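Long-range contacts in tyrosinase (Aspergillus oryzae, PDB 6JU8), which probably uses a pair of copper ions and O2 to oxidise L-tyrosine and L-dopa to L-dopaquinone, a step in melanin biosynthesis: residues 234-239 against 254-259; 177-182 against 193-198; 74-79 against 211-216. The protein carries 1 engineered substitution. One frame throughout, in Å; residues are numbered along the deposited sequence.

Contact 1 of 3, residues 234-239 against 254-259; sequences CQSTTK and GGQNWL
The flat carboxamide of Q256 meets T237 and K239 through its rim atoms. NE2 donates to T237 O at 2.9 Å, with the oxygen in the plane of the amide. Seen from T237, this donor stands 36° out of the carbonyl plane. S236 OG binds the same oxygen on an in-plane lone pair. At the other corner, OE1 takes a bond from K239 NZ at 3.0 Å and one from a water that also binds T237 OG1, itself hydrogen-bonded to F200 N. K239 bends at chi4 (58°) to bring NZ there, and NZ also forms a salt bridge with D369. The second amide, of N257, has two partners near its plane: ND2 donates to K239 O at 2.9 Å and to G254 O at 3.0 Å.

The contact ties the loop after strand 225-229 to the start of helix 258-267, inside the tyrosinase central domain. K239 and Q256 form a single beta bridge. K239 N donates to G255 O, and N257 N to K239 O. N257 and W258 pack on L259 and G254 of the second subunit. T238 OG1, anti to its backbone N (chi1 -178°), donates to G255 O at 2.7 Å on a lone pair. A second water joins S236 O to G254 N.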
ATOM      1  N   CYS A 234      13.864   5.596   5.610  1.00 10.41           N
ATOM      2  CA  CYS A 234      13.216   4.657   4.720  1.00 10.00           C
ATOM      3  C   CYS A 234      14.140   3.534   4.287  1.00 10.07           C
ATOM      4  O   CYS A 234      15.280   3.792   3.871  1.00 12.29           O
ATOM      5  CB  CYS A 234      12.769   5.360   3.431  1.00 10.87           C
ATOM      6  SG  CYS A 234      11.661   6.752   3.724  1.00 11.66           S
ATOM      7  N   GLN A 235      13.627   2.309   4.335  1.00 10.30           N
ATOM      8  CA  GLN A 235      14.282   1.197   3.644  1.00 10.82           C
ATOM      9  C   GLN A 235      13.762   1.085   2.206  1.00 10.33           C
ATOM     10  O   GLN A 235      14.554   0.815   1.294  1.00 12.64           O
ATOM     11  CB  GLN A 235      14.062  -0.124   4.406  1.00 12.54           C
ATOM     12  CG  GLN A 235      14.740  -1.300   3.738  1.00 13.28           C
ATOM     13  CD  GLN A 235      14.742  -2.558   4.598  1.00 20.95           C
ATOM     14  OE1 GLN A 235      14.544  -2.557   5.800  1.00 26.92           O
ATOM     15  NE2 GLN A 235      15.075  -3.648   3.920  1.00 28.74           N
ATOM     16  N   SER A 236      12.470   1.287   2.029  1.00 10.82           N
ATOM     17  CA  SER A 236      11.784   1.228   0.739  1.00  9.50           C
ATOM     18  C   SER A 236      11.375   2.623   0.281  1.00  9.17           C
ATOM     19  O   SER A 236      11.028   3.476   1.081  1.00 10.02           O
ATOM     20  CB  SER A 236      10.524   0.368   0.883  1.00 10.23           C
ATOM     21  OG  SER A 236       9.832   0.286  -0.356  1.00 11.35           O
ATOM     22  N   THR A 237      11.334   2.796  -1.032  1.00  9.11           N
ATOM     23  CA  THR A 237      10.634   3.952  -1.585  1.00  9.42           C
ATOM     24  C   THR A 237       9.137   3.857  -1.255  1.00  8.95           C
ATOM     25  O   THR A 237       8.624   2.750  -1.037  1.00  9.68           O
ATOM     26  CB  THR A 237      10.837   4.036  -3.111  1.00  8.77           C
ATOM     27  OG1 THR A 237      10.364   2.828  -3.746  1.00  9.44           O
ATOM     28  CG2 THR A 237      12.307   4.187  -3.463  1.00 11.23           C
ATOM     29  N   THR A 238       8.498   5.007  -1.166  1.00  8.42           N
ATOM     30  CA  THR A 238       7.082   5.089  -0.856  1.00  8.31           C
ATOM     31  C   THR A 238       6.406   6.145  -1.713  1.00  8.16           C
ATOM     32  O   THR A 238       7.037   7.126  -2.111  1.00  8.72           O
ATOM     33  CB  THR A 238       6.859   5.334   0.640  1.00  8.29           C
ATOM     34  OG1 THR A 238       5.451   5.363   0.958  1.00  8.40           O
ATOM     35  CG2 THR A 238       7.445   6.660   1.120  1.00  9.55           C
ATOM     36  N   LYS A 239       5.128   5.937  -1.987  1.00  8.20           N
ATOM     37  CA  LYS A 239       4.228   6.961  -2.541  1.00  7.74           C
ATOM     38  C   LYS A 239       3.281   7.362  -1.423  1.00  7.80           C
ATOM     39  O   LYS A 239       2.500   6.477  -0.993  1.00  9.01           O
ATOM     40  CB  LYS A 239       3.466   6.448  -3.772  1.00  8.98           C
ATOM     41  CG  LYS A 239       4.369   5.931  -4.902  1.00  8.77           C
ATOM     42  CD  LYS A 239       3.510   5.089  -5.868  1.00  9.86           C
ATOM     43  CE  LYS A 239       4.311   4.595  -7.071  1.00 10.27           C
ATOM     44  NZ  LYS A 239       5.485   3.792  -6.639  1.00 11.68           N
ATOM     45  N   GLY A 254       6.550   2.900   3.897  1.00  9.81           N
ATOM     46  CA  GLY A 254       5.290   3.585   3.996  1.00  9.66           C
ATOM     47  C   GLY A 254       4.247   3.151   3.000  1.00  8.51           C
ATOM     48  O   GLY A 254       3.112   3.637   3.026  1.00 10.34           O
ATOM     49  N   GLY A 255       4.607   2.218   2.119  1.00 10.08           N
ATOM     50  CA  GLY A 255       3.692   1.637   1.172  1.00  9.30           C
ATOM     51  C   GLY A 255       3.592   2.357  -0.153  1.00  8.46           C
ATOM     52  O   GLY A 255       4.070   3.475  -0.355  1.00  9.65           O
ATOM     53  N   GLN A 256       2.975   1.673  -1.112  1.00  9.11           N
ATOM     54  CA  GLN A 256       2.717   2.203  -2.449  1.00  8.89           C
ATOM     55  C   GLN A 256       1.257   2.636  -2.453  1.00  9.26           C
ATOM     56  O   GLN A 256       0.376   1.835  -2.800  1.00  9.21           O
ATOM     57  CB  GLN A 256       3.012   1.128  -3.493  1.00  9.69           C
ATOM     58  CG  GLN A 256       4.421   0.536  -3.341  1.00  9.91           C
ATOM     59  CD  GLN A 256       5.494   1.586  -3.158  1.00  9.26           C
ATOM     60  OE1 GLN A 256       5.551   2.570  -3.893  1.00 10.39           O
ATOM     61  NE2 GLN A 256       6.351   1.390  -2.164  1.00 10.74           N
ATOM     62  N   ASN A 257       1.007   3.867  -2.008  1.00  9.31           N
ATOM     63  CA  ASN A 257      -0.384   4.297  -1.795  1.00  8.20           C
ATOM     64  C   ASN A 257      -0.953   4.862  -3.091  1.00  8.55           C
ATOM     65  O   ASN A 257      -1.214   6.046  -3.258  1.00  9.69           O
ATOM     66  CB  ASN A 257      -0.437   5.257  -0.618  1.00  8.52           C
ATOM     67  CG  ASN A 257       0.097   4.546   0.626  1.00  8.44           C
ATOM     68  OD1 ASN A 257      -0.542   3.633   1.154  1.00  9.86           O
ATOM     69  ND2 ASN A 257       1.285   4.918   1.090  1.00  9.09           N
ATOM     70  N   TRP A 258      -1.093   3.957  -4.059  1.00  9.21           N
ATOM     71  CA  TRP A 258      -1.425   4.274  -5.440  1.00  9.14           C
ATOM     72  C   TRP A 258      -2.817   4.853  -5.610  1.00  8.00           C
ATOM     73  O   TRP A 258      -3.035   5.614  -6.557  1.00 10.25           O
ATOM     74  CB  TRP A 258      -1.206   3.056  -6.324  1.00  9.61           C
ATOM     75  CG  TRP A 258      -2.028   1.833  -6.052  1.00 10.89           C
ATOM     76  CD1 TRP A 258      -1.688   0.754  -5.277  1.00 10.39           C
ATOM     77  CD2 TRP A 258      -3.346   1.560  -6.578  1.00 10.14           C
ATOM     78  NE1 TRP A 258      -2.708  -0.174  -5.283  1.00 11.68           N
ATOM     79  CE2 TRP A 258      -3.735   0.304  -6.078  1.00 11.24           C
ATOM     80  CE3 TRP A 258      -4.216   2.245  -7.426  1.00 11.21           C
ATOM     81  CZ2 TRP A 258      -4.971  -0.275  -6.393  1.00 11.90           C
ATOM     82  CZ3 TRP A 258      -5.446   1.682  -7.743  1.00 12.54           C
ATOM     83  CH2 TRP A 258      -5.804   0.413  -7.218  1.00 13.02           C
ATOM     84  N   LEU A 259      -3.747   4.598  -4.691  1.00  8.82           N
ATOM     85  CA  LEU A 259      -5.072   5.213  -4.831  1.00  8.89           C
ATOM     86  C   LEU A 259      -4.961   6.714  -4.600  1.00  8.44           C
ATOM     87  O   LEU A 259      -5.720   7.483  -5.204  1.00  8.88           O
ATOM     88  CB  LEU A 259      -6.050   4.654  -3.788  1.00  9.46           C
ATOM     89  CG  LEU A 259      -6.435   3.181  -3.968  1.00 10.97           C
ATOM     90  CD1 LEU A 259      -7.163   2.703  -2.722  1.00 11.96           C
ATOM     91  CD2 LEU A 259      -7.307   3.013  -5.206  1.00 12.78           C
TER
HETATM   92  O   HOH W   1       8.993   4.213   3.006  1.00  9.60           O
HETATM   93  O   HOH W   2       7.900   3.843  -4.086  1.00 11.85           O

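Contact 2 of 3, residues 177-182 against 193-198; sequences PMVKVL and KPNPLY
P177 lies over one face of the Y198 ring. Its CA sits 3.6 Å from the ring centroid and only 6° off the normal, a CH-pi contact. CG reaches the hydroxyl end of the ring, 3.7 Å from Y198 CZ. Y198 CG is anti to its backbone N (chi1 -179°), which points the ring out to P177. P177 stands just before the beta hairpin of strands 178-182 and 190-194, and Y198 just after it, so the contact closes its open end.

V179 and K193 form an antiparallel hydrogen-bonded pair. V179 N donates to K193 O, and K193 N to V179 O, both at 2.9 Å. M178 and P194 are the next, non-hydrogen-bonded pair, and their side chains diverge at the backbone. In one of two conformers M178 bends at chi2 and chi3, and its tip comes back over P194. V181 CG2 meets CD and CE of K193, and the two side chains cross at about a right angle. The K193 chain is extended beyond CG, and NZ makes a salt bridge with E48 of helix 41-55. V181 and P196 also pack on this helix, so it covers part of the hairpin.

Past the strands, N195 N donates to P177 O at 2.9 Å. V179 CG1 touches N195 CB at 4.0 Å. N195 ND2 bonds to M176 O. The N195 side chain also shapes its own segment by an Asx turn: L197 N donates to N195 OD1 at 2.9 Å, approaching from 61° above the plane of the side-chain carbonyl.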
ATOM      1  N   PRO A 177       2.103  -5.682  -6.462  1.00 10.85           N
ATOM      2  CA  PRO A 177       3.281  -6.097  -5.678  1.00 11.03           C
ATOM      3  C   PRO A 177       4.018  -7.292  -6.271  1.00 10.40           C
ATOM      4  O   PRO A 177       5.245  -7.410  -6.114  1.00 11.67           O
ATOM      5  CB  PRO A 177       2.686  -6.439  -4.316  1.00 14.60           C
ATOM      6  CG  PRO A 177       1.358  -5.761  -4.265  1.00 14.63           C
ATOM      7  CD  PRO A 177       0.862  -5.689  -5.675  1.00 11.63           C
ATOM      8  N   MET A 178       3.309  -8.200  -6.940  1.00 11.63           N
ATOM      9  CA  MET A 178       3.885  -9.409  -7.534  1.00 11.25           C
ATOM     10  C   MET A 178       3.542  -9.474  -9.018  1.00 12.52           C
ATOM     11  O   MET A 178       2.550  -8.873  -9.458  1.00 14.86           O
ATOM     12  CB  MET A 178       3.349 -10.667  -6.843  0.83 12.51           C
ATOM     13  CG  MET A 178       3.519 -10.679  -5.331  0.83 13.49           C
ATOM     14  SD  MET A 178       5.230 -10.888  -4.786  0.83 15.89           S
ATOM     15  CE  MET A 178       5.502 -12.615  -5.208  0.83 18.76           C
ATOM     16  N   VAL A 179       4.356 -10.171  -9.793  1.00 11.52           N
ATOM     17  CA  VAL A 179       4.144 -10.280 -11.236  1.00 12.70           C
ATOM     18  C   VAL A 179       4.491 -11.704 -11.660  1.00 13.05           C
ATOM     19  O   VAL A 179       5.391 -12.318 -11.085  1.00 13.96           O
ATOM     20  CB  VAL A 179       4.979  -9.243 -12.012  1.00 13.54           C
ATOM     21  CG1 VAL A 179       6.464  -9.399 -11.718  1.00 13.54           C
ATOM     22  CG2 VAL A 179       4.717  -9.311 -13.520  1.00 15.06           C
ATOM     23  N   LYS A 180       3.769 -12.220 -12.650  1.00 13.50           N
ATOM     24  CA  LYS A 180       3.985 -13.589 -13.112  1.00 14.88           C
ATOM     25  C   LYS A 180       4.896 -13.570 -14.336  1.00 14.09           C
ATOM     26  O   LYS A 180       4.659 -12.831 -15.287  1.00 15.31           O
ATOM     27  CB  LYS A 180       2.644 -14.237 -13.444  1.00 20.59           C
ATOM     28  N   VAL A 181       5.938 -14.387 -14.273  1.00 14.06           N
ATOM     29  CA  VAL A 181       6.924 -14.502 -15.337  1.00 13.76           C
ATOM     30  C   VAL A 181       7.031 -15.959 -15.809  1.00 13.76           C
ATOM     31  O   VAL A 181       6.600 -16.883 -15.105  1.00 16.13           O
ATOM     32  CB  VAL A 181       8.311 -13.962 -14.935  1.00 15.67           C
ATOM     33  CG1 VAL A 181       8.256 -12.489 -14.531  1.00 19.80           C
ATOM     34  CG2 VAL A 181       8.941 -14.794 -13.827  1.00 17.46           C
ATOM     35  N   LEU A 182       7.561 -16.114 -17.012  1.00 14.71           N
ATOM     36  CA  LEU A 182       7.833 -17.404 -17.625  1.00 15.40           C
ATOM     37  C   LEU A 182       9.100 -18.027 -17.061  1.00 15.43           C
ATOM     38  O   LEU A 182      10.059 -17.327 -16.770  1.00 18.93           O
ATOM     39  CB  LEU A 182       8.035 -17.254 -19.146  1.00 17.60           C
ATOM     40  CG  LEU A 182       6.906 -16.589 -19.927  1.00 16.47           C
ATOM     41  CD1 LEU A 182       7.156 -16.665 -21.423  1.00 19.21           C
ATOM     42  CD2 LEU A 182       5.557 -17.246 -19.593  1.00 21.10           C
ATOM     43  N   LYS A 193       6.685 -13.505  -8.837  1.00 15.14           N
ATOM     44  CA  LYS A 193       7.875 -12.949  -8.211  1.00 14.70           C
ATOM     45  C   LYS A 193       7.588 -11.539  -7.734  1.00 13.86           C
ATOM     46  O   LYS A 193       6.738 -10.850  -8.294  1.00 14.10           O
ATOM     47  CB  LYS A 193       9.078 -12.955  -9.164  1.00 19.48           C
ATOM     48  CG  LYS A 193       9.503 -14.365  -9.575  1.00 19.57           C
ATOM     49  CD  LYS A 193      10.860 -14.291 -10.283  1.00 22.42           C
ATOM     50  CE  LYS A 193      11.355 -15.699 -10.590  1.00 26.23           C
ATOM     51  NZ  LYS A 193      12.618 -15.642 -11.375  1.00 33.26           N
ATOM     52  N   PRO A 194       8.345 -11.046  -6.760  1.00 12.80           N
ATOM     53  CA  PRO A 194       8.220  -9.619  -6.415  1.00 12.76           C
ATOM     54  C   PRO A 194       8.460  -8.762  -7.651  1.00 11.22           C
ATOM     55  O   PRO A 194       9.414  -8.978  -8.398  1.00 13.30           O
ATOM     56  CB  PRO A 194       9.334  -9.417  -5.384  1.00 14.70           C
ATOM     57  CG  PRO A 194       9.637 -10.791  -4.862  1.00 18.52           C
ATOM     58  CD  PRO A 194       9.387 -11.759  -5.990  1.00 15.57           C
ATOM     59  N   ASN A 195       7.604  -7.755  -7.814  1.00 11.30           N
ATOM     60  CA  ASN A 195       7.654  -6.906  -8.996  1.00 11.40           C
ATOM     61  C   ASN A 195       8.646  -5.774  -8.821  1.00 10.99           C
ATOM     62  O   ASN A 195       8.425  -4.910  -7.964  1.00 10.07           O
ATOM     63  CB  ASN A 195       6.238  -6.353  -9.199  1.00 11.52           C
ATOM     64  CG  ASN A 195       6.158  -5.419 -10.384  1.00 11.16           C
ATOM     65  OD1 ASN A 195       7.133  -5.248 -11.150  1.00 11.20           O
ATOM     66  ND2 ASN A 195       5.021  -4.761 -10.504  1.00 10.87           N
ATOM     67  N   PRO A 196       9.735  -5.722  -9.585  1.00 10.79           N
ATOM     68  CA  PRO A 196      10.752  -4.675  -9.372  1.00 10.55           C
ATOM     69  C   PRO A 196      10.292  -3.282  -9.813  1.00 10.32           C
ATOM     70  O   PRO A 196      11.013  -2.315  -9.531  1.00 10.50           O
ATOM     71  CB  PRO A 196      11.944  -5.168 -10.201  1.00 11.28           C
ATOM     72  CG  PRO A 196      11.254  -5.893 -11.344  1.00 11.74           C
ATOM     73  CD  PRO A 196      10.102  -6.621 -10.698  1.00 11.22           C
ATOM     74  N   LEU A 197       9.117  -3.188 -10.457  1.00  9.32           N
ATOM     75  CA  LEU A 197       8.582  -1.874 -10.798  1.00  8.99           C
ATOM     76  C   LEU A 197       7.713  -1.295  -9.689  1.00  8.67           C
ATOM     77  O   LEU A 197       7.333  -0.110  -9.739  1.00 10.16           O
ATOM     78  CB  LEU A 197       7.777  -1.941 -12.095  1.00 11.62           C
ATOM     79  CG  LEU A 197       8.603  -2.227 -13.351  1.00 12.31           C
ATOM     80  CD1 LEU A 197       7.646  -2.564 -14.475  1.00 18.47           C
ATOM     81  CD2 LEU A 197       9.502  -1.045 -13.671  1.00 12.78           C
ATOM     82  N   TYR A 198       7.372  -2.092  -8.684  1.00  8.92           N
ATOM     83  CA  TYR A 198       6.450  -1.627  -7.643  1.00  9.12           C
ATOM     84  C   TYR A 198       7.083  -0.657  -6.665  1.00  9.17           C
ATOM     85  O   TYR A 198       6.440   0.239  -6.149  1.00  9.65           O
ATOM     86  CB  TYR A 198       5.936  -2.856  -6.913  1.00 10.44           C
ATOM     87  CG  TYR A 198       4.960  -2.744  -5.797  1.00  9.04           C
ATOM     88  CD1 TYR A 198       3.644  -2.332  -6.031  1.00 10.15           C
ATOM     89  CD2 TYR A 198       5.299  -3.084  -4.491  1.00  9.82           C
ATOM     90  CE1 TYR A 198       2.712  -2.244  -5.018  1.00 10.50           C
ATOM     91  CE2 TYR A 198       4.374  -3.011  -3.456  1.00 10.92           C
ATOM     92  CZ  TYR A 198       3.089  -2.586  -3.732  1.00 10.93           C
ATOM     93  OH  TYR A 198       2.172  -2.517  -2.704  1.00 12.81           O
TER

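Contact 3 of 3, residues 74-79 against 211-216; sequences PWTEWD and RPYAIT
P74, T76 and Y213 carry most of this contact, with P74 the most covered. The P74 ring faces a row of backbone carbonyls. Its CB lies 3.5 Å from Y213 O and is also close to A214 O. CG touches Y213 CA and also comes up to the edge of the Y213 ring, near the ring plane, 4.2 Å from CD1. CD turns to I215 and meets CD1 at 3.8 Å. The P74 and I215 side chains cross obliquely.

T76 uses its methyl. CG2 is anti to the carbonyl carbon and lies 3.4 Å from P212 O, with P212 CG also in contact. T76 OG1 lies nearest CE1 of Y213, and CG2 is near both CD1 and CE1. The T76 side chain crosses both P212 and Y213 at about a right angle. Y213 takes P212 CD over one ring face, toward the rim, so the tyrosine packs with its own neighbour as well as with P74 and T76. The peptide bonds before P74 and P212 are both cis.

No direct hydrogen bond crosses between the segments. One water bridges them instead, donating to P74 O at 2.8 Å and to P212 O at 3.0 Å. Farther along, W75 CH2 comes 3.8 Å from T216 OG1, and the two side chains cross at about a right angle.

This is a surface contact between two loops of the tyrosinase central domain. The first loop runs from helix 64-69 toward helix 103-129. The W75 side chain is about 8 Å from that of the copper ligand H71. The second loop leads into strand 218-222. Helix 64-69 lies against both: F65 touches P74 and I215, R66 packs on Y213, and R66 also forms a salt bridge with E77.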
ATOM      1  N   PRO A  74      22.819  10.153  -3.191  1.00  9.51           N
ATOM      2  CA  PRO A  74      23.650  10.795  -2.168  1.00  9.82           C
ATOM      3  C   PRO A  74      24.733  11.741  -2.665  1.00 10.87           C
ATOM      4  O   PRO A  74      25.630  12.127  -1.895  1.00 13.31           O
ATOM      5  CB  PRO A  74      24.314   9.580  -1.474  1.00 11.93           C
ATOM      6  CG  PRO A  74      24.434   8.568  -2.586  1.00 12.05           C
ATOM      7  CD  PRO A  74      23.181   8.722  -3.403  1.00  9.82           C
ATOM      8  N   TRP A  75      24.682  12.129  -3.928  1.00 11.06           N
ATOM      9  CA  TRP A  75      25.526  13.168  -4.488  1.00 11.78           C
ATOM     10  C   TRP A  75      26.980  12.728  -4.622  1.00 12.69           C
ATOM     11  O   TRP A  75      27.891  13.487  -4.285  1.00 16.86           O
ATOM     12  CB  TRP A  75      25.401  14.454  -3.658  1.00 12.94           C
ATOM     13  CG  TRP A  75      23.982  14.896  -3.443  1.00 11.97           C
ATOM     14  CD1 TRP A  75      23.043  15.217  -4.393  1.00 12.81           C
ATOM     15  CD2 TRP A  75      23.354  15.093  -2.176  1.00 11.85           C
ATOM     16  NE1 TRP A  75      21.862  15.587  -3.790  1.00 12.62           N
ATOM     17  CE2 TRP A  75      22.030  15.518  -2.421  1.00 11.97           C
ATOM     18  CE3 TRP A  75      23.794  14.939  -0.858  1.00 12.55           C
ATOM     19  CZ2 TRP A  75      21.115  15.800  -1.401  1.00 12.62           C
ATOM     20  CZ3 TRP A  75      22.890  15.213   0.151  1.00 14.19           C
ATOM     21  CH2 TRP A  75      21.579  15.640  -0.116  1.00 13.43           C
ATOM     22  N   THR A  76      27.198  11.525  -5.152  1.00 11.31           N
ATOM     23  CA  THR A  76      28.535  10.982  -5.300  1.00 12.28           C
ATOM     24  C   THR A  76      28.981  10.976  -6.765  1.00 11.68           C
ATOM     25  O   THR A  76      28.222  11.270  -7.667  1.00 11.93           O
ATOM     26  CB  THR A  76      28.641   9.527  -4.791  1.00 14.64           C
ATOM     27  OG1 THR A  76      27.924   8.667  -5.692  1.00 16.50           O
ATOM     28  CG2 THR A  76      28.026   9.346  -3.414  1.00 19.02           C
ATOM     29  N   GLU A  77      30.229  10.565  -6.968  1.00 12.84           N
ATOM     30  CA  GLU A  77      30.781  10.312  -8.287  1.00 13.20           C
ATOM     31  C   GLU A  77      29.999   9.232  -9.018  1.00 11.97           C
ATOM     32  O   GLU A  77      29.382   8.364  -8.408  1.00 13.25           O
ATOM     33  CB  GLU A  77      32.262   9.926  -8.211  1.00 17.83           C
ATOM     34  CG  GLU A  77      32.516   8.501  -7.784  1.00 28.08           C
ATOM     35  CD  GLU A  77      32.501   7.483  -8.898  1.00 27.81           C
ATOM     36  OE1 GLU A  77      32.886   7.684 -10.067  1.00 27.09           O
ATOM     37  OE2 GLU A  77      32.056   6.366  -8.590  1.00 33.90           O
ATOM     38  N   TRP A  78      30.029   9.338 -10.348  1.00 11.91           N
ATOM     39  CA  TRP A  78      29.553   8.256 -11.198  1.00 11.50           C
ATOM     40  C   TRP A  78      30.406   8.252 -12.462  1.00 12.86           C
ATOM     41  O   TRP A  78      30.721   9.323 -12.995  1.00 14.11           O
ATOM     42  CB  TRP A  78      28.053   8.395 -11.528  1.00 11.91           C
ATOM     43  CG  TRP A  78      27.567   7.171 -12.251  1.00 11.11           C
ATOM     44  CD1 TRP A  78      27.156   5.990 -11.695  1.00 10.44           C
ATOM     45  CD2 TRP A  78      27.434   6.999 -13.671  1.00 12.15           C
ATOM     46  NE1 TRP A  78      26.796   5.112 -12.676  1.00 11.34           N
ATOM     47  CE2 TRP A  78      26.943   5.695 -13.900  1.00 12.11           C
ATOM     48  CE3 TRP A  78      27.677   7.844 -14.768  1.00 11.11           C
ATOM     49  CZ2 TRP A  78      26.696   5.190 -15.184  1.00 10.63           C
ATOM     50  CZ3 TRP A  78      27.432   7.337 -16.024  1.00 12.70           C
ATOM     51  CH2 TRP A  78      26.949   6.047 -16.222  1.00 11.37           C
ATOM     52  N   ASP A  79      30.794   7.078 -12.926  1.00 15.36           N
ATOM     53  CA  ASP A  79      31.580   6.920 -14.149  1.00 15.48           C
ATOM     54  C   ASP A  79      32.815   7.814 -14.170  1.00 17.75           C
ATOM     55  O   ASP A  79      33.243   8.313 -15.215  1.00 17.86           O
ATOM     56  CB  ASP A  79      30.748   7.134 -15.409  1.00 18.49           C
ATOM     57  CG  ASP A  79      31.263   6.306 -16.577  1.00 20.13           C
ATOM     58  OD1 ASP A  79      31.897   5.249 -16.328  1.00 19.43           O
ATOM     59  OD2 ASP A  79      31.032   6.717 -17.734  1.00 20.30           O
ATOM     60  N   ARG A 211      29.423   4.799   3.755  1.00 18.04           N
ATOM     61  CA  ARG A 211      29.916   6.021   3.129  1.00 17.53           C
ATOM     62  C   ARG A 211      30.487   5.736   1.751  1.00 17.51           C
ATOM     63  O   ARG A 211      31.139   4.702   1.571  1.00 19.55           O
ATOM     64  CB  ARG A 211      31.015   6.659   3.991  1.00 23.59           C
ATOM     65  N   PRO A 212      30.302   6.625   0.779  1.00 17.23           N
ATOM     66  CA  PRO A 212      29.600   7.897   0.884  1.00 15.56           C
ATOM     67  C   PRO A 212      28.145   7.855   0.421  1.00 13.95           C
ATOM     68  O   PRO A 212      27.620   8.863  -0.066  1.00 14.15           O
ATOM     69  CB  PRO A 212      30.409   8.755  -0.121  1.00 19.28           C
ATOM     70  CG  PRO A 212      30.741   7.796  -1.213  1.00 19.46           C
ATOM     71  CD  PRO A 212      30.909   6.438  -0.564  1.00 20.71           C
ATOM     72  N   TYR A 213      27.454   6.723   0.549  1.00 11.64           N
ATOM     73  CA  TYR A 213      26.186   6.486  -0.120  1.00 11.22           C
ATOM     74  C   TYR A 213      24.956   6.720   0.744  1.00 11.21           C
ATOM     75  O   TYR A 213      23.842   6.586   0.228  1.00 12.56           O
ATOM     76  CB  TYR A 213      26.114   5.045  -0.646  1.00 13.12           C
ATOM     77  CG  TYR A 213      27.221   4.778  -1.637  1.00 13.55           C
ATOM     78  CD1 TYR A 213      27.209   5.416  -2.868  1.00 15.06           C
ATOM     79  CD2 TYR A 213      28.286   3.933  -1.360  1.00 16.40           C
ATOM     80  CE1 TYR A 213      28.196   5.229  -3.805  1.00 18.62           C
ATOM     81  CE2 TYR A 213      29.290   3.730  -2.291  1.00 22.89           C
ATOM     82  CZ  TYR A 213      29.240   4.378  -3.512  1.00 18.58           C
ATOM     83  OH  TYR A 213      30.224   4.177  -4.457  1.00 25.74           O
ATOM     84  N   ALA A 214      25.108   7.031   2.022  1.00 12.14           N
ATOM     85  CA  ALA A 214      23.942   7.210   2.884  1.00 11.75           C
ATOM     86  C   ALA A 214      23.050   8.347   2.381  1.00 12.36           C
ATOM     87  O   ALA A 214      23.513   9.427   1.991  1.00 15.08           O
ATOM     88  CB  ALA A 214      24.374   7.494   4.323  1.00 13.93           C
ATOM     89  N   ILE A 215      21.738   8.088   2.376  1.00 11.71           N
ATOM     90  CA  ILE A 215      20.720   9.052   1.996  1.00 12.02           C
ATOM     91  C   ILE A 215      20.330   9.839   3.241  1.00 12.50           C
ATOM     92  O   ILE A 215      19.866   9.254   4.215  1.00 14.87           O
ATOM     93  CB  ILE A 215      19.476   8.345   1.417  1.00 14.14           C
ATOM     94  CG1 ILE A 215      19.795   7.442   0.220  1.00 14.72           C
ATOM     95  CG2 ILE A 215      18.373   9.350   1.070  1.00 16.45           C
ATOM     96  CD1 ILE A 215      20.239   8.174  -1.025  1.00 19.33           C
ATOM     97  N   THR A 216      20.499  11.150   3.240  1.00 12.37           N
ATOM     98  CA  THR A 216      20.071  11.985   4.356  1.00 12.48           C
ATOM     99  C   THR A 216      18.593  12.333   4.256  1.00 11.84           C
ATOM    100  O   THR A 216      17.954  12.128   3.238  1.00 11.53           O
ATOM    101  CB  THR A 216      20.883  13.291   4.412  1.00 13.25           C
ATOM    102  OG1 THR A 216      20.623  14.071   3.249  1.00 14.61           O
ATOM    103  CG2 THR A 216      22.386  12.988   4.427  1.00 17.45           C
TER
HETATM  104  O   HOH W   3      28.222  11.681  -0.856  1.00 28.93           O

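From the N terminus, residues 74-79 come first, soon after the copper ligand H71. Their partner is 211-216, so contact 3 closes a long loop that includes helices 103-129 and 135-144. Contact 2 is nested inside this loop and closes the short hairpin of strands 178-182 and 190-194. Contact 1 follows in series: 234-239 meets 254-259 after a 14-residue loop that holds helix 248-251. Contacts 1 and 2 touch where Q256 and K239 pack against Y198 O. Contact 3 stays apart from both, about 7 Å from contact 1 between nearest atoms. All three lie within the tyrosinase central domain.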